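Local coordinates for ABC transporter, substrate-binding protein (Clostridium perfringens, PDB 4EDP) that probably binds a small solute outside the cell and delivers it to an ABC transporter for uptake, at residues D238-F241 against G242-K246. Residues are numbered along the deposited sequence; the frame is centred on the assembly and turned at random. Where two conformers were deposited one is given.
Sequences DFAF and GTISK
G242, T243, I244 and S245 each return a backbone N-H to the carbonyl four residues earlier, so the two segments form successive turns of one α-helix, 238-247. The bond from I244 N to A240 O is the shortest of the four at 2.8 Å, and its N-H...O angle of 169° is nearly straight. T243 N reaches F239 O at 3.2 Å. The first bond, from G242 N to D238 O, is weak at 3.3 Å.

F241 O takes two donors from S245. S245 N lies 2.9 Å from F241 O. S245 OG lies 2.8 Å from F241 O and comes from the opposite face of the carbonyl plane. OG is set beside its own backbone N (chi1 -68°), which turns it back along the helix to this oxygen. S245 OG also sits over one face of the F241 ring, shifted toward the rim, 3.4 Å from F241 CE1. F241 CG is anti to its backbone N (chi1 175°), beside the carbonyl carbon, which brings the ring face to S245 OG.

The helix follows directly on strand 233-237 of the mixed sheet, within the solute-binding protein fold of the periplasmic binding protein clan. At its first turn D238 OD1 accepts the backbone N-H of F239, while OD2 is bonded to T319 OG1.

On another side of the helix, T243 has two deposited conformers. In one of them OG1 makes a weak bond to F239 O. There T243 OG1 also lies 3.6 Å from CE2 of the exposed F239 ring. I244 is buried and brings its CG1 branch up against A240 O, 3.1 Å from I244 CG1. I244 also packs against L222 and F226 of helix 219-227, and with F241 it touches V144 of strand 135-145 and V251.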
loop_
_atom_site.group_PDB
_atom_site.type_symbol
_atom_site.label_atom_id
_atom_site.label_comp_id
_atom_site.label_asym_id
_atom_site.label_seq_id
_atom_site.Cartn_x
_atom_site.Cartn_y
_atom_site.Cartn_z
ATOM N N ASP A 238 1.225 2.545 8.834
ATOM C CA ASP A 238 2.085 1.906 9.801
ATOM C C ASP A 238 3.459 2.591 9.816
ATOM O O ASP A 238 4.015 2.860 10.891
ATOM C CB ASP A 238 2.204 0.403 9.493
ATOM C CG ASP A 238 2.401 0.091 7.988
ATOM O OD1 ASP A 238 2.710 0.984 7.167
ATOM O OD2 ASP A 238 2.257 -1.096 7.637
ATOM N N PHE A 239 3.978 2.920 8.637
ATOM C CA PHE A 239 5.279 3.613 8.553
ATOM C C PHE A 239 5.232 4.982 9.268
ATOM O O PHE A 239 6.151 5.352 10.031
ATOM C CB PHE A 239 5.727 3.795 7.093
ATOM C CG PHE A 239 7.030 4.549 6.964
ATOM C CD1 PHE A 239 8.243 3.892 7.094
ATOM C CD2 PHE A 239 7.043 5.922 6.756
ATOM C CE1 PHE A 239 9.444 4.594 7.011
ATOM C CE2 PHE A 239 8.232 6.619 6.662
ATOM C CZ PHE A 239 9.434 5.956 6.788
ATOM N N ALA A 240 4.151 5.717 9.029
ATOM C CA ALA A 240 3.914 7.045 9.607
ATOM C C ALA A 240 3.781 6.972 11.133
ATOM O O ALA A 240 4.288 7.855 11.848
ATOM C CB ALA A 240 2.676 7.692 8.978
ATOM N N PHE A 241 3.131 5.930 11.654
ATOM C CA PHE A 241 3.040 5.788 13.116
ATOM C C PHE A 241 4.456 5.721 13.704
ATOM O O PHE A 241 4.764 6.313 14.753
ATOM C CB PHE A 241 2.207 4.575 13.531
ATOM C CG PHE A 241 2.197 4.351 15.016
ATOM C CD1 PHE A 241 1.602 5.259 15.847
ATOM C CD2 PHE A 241 2.747 3.211 15.577
ATOM C CE1 PHE A 241 1.589 5.078 17.222
ATOM C CE2 PHE A 241 2.737 3.025 16.952
ATOM C CZ PHE A 241 2.164 3.957 17.769
ATOM N N GLY A 242 5.340 5.006 13.029
ATOM C CA GLY A 242 6.728 4.935 13.502
ATOM C C GLY A 242 7.417 6.295 13.546
ATOM O O GLY A 242 8.098 6.645 14.531
ATOM N N THR A 243 7.235 7.066 12.481
ATOM C CA THR A 243 7.840 8.387 12.378
ATOM C C THR A 243 7.273 9.358 13.424
ATOM O O THR A 243 8.014 10.090 14.073
ATOM C CB THR A 243 7.626 8.966 10.970
ATOM O OG1 THR A 243 8.137 8.050 9.986
ATOM C CG2 THR A 243 8.322 10.313 10.832
ATOM N N ILE A 244 5.953 9.356 13.588
ATOM C CA ILE A 244 5.297 10.239 14.545
ATOM C C ILE A 244 5.718 9.879 15.962
ATOM O O ILE A 244 5.944 10.759 16.794
ATOM C CB ILE A 244 3.759 10.113 14.446
ATOM C CG1 ILE A 244 3.286 10.529 13.055
ATOM C CG2 ILE A 244 3.078 10.961 15.508
ATOM C CD1 ILE A 244 1.849 10.031 12.728
ATOM N N SER A 245 5.834 8.578 16.225
ATOM C CA SER A 245 6.200 8.099 17.563
ATOM C C SER A 245 7.564 8.588 17.988
ATOM O O SER A 245 7.800 8.817 19.173
ATOM C CB SER A 245 6.157 6.585 17.626
ATOM O OG SER A 245 4.844 6.134 17.502
ATOM N N LYS A 246 8.470 8.752 17.032
ATOM C CA LYS A 246 9.790 9.274 17.372
ATOM C C LYS A 246 9.689 10.717 17.830
ATOM O O LYS A 246 10.422 11.144 18.716
ATOM C CB LYS A 246 10.776 9.167 16.210
ATOM C CG LYS A 246 11.215 7.742 15.879
ATOM C CD LYS A 246 12.569 7.739 15.126
ATOM C CE LYS A 246 13.688 8.348 16.011
ATOM N NZ LYS A 246 15.030 8.357 15.365
#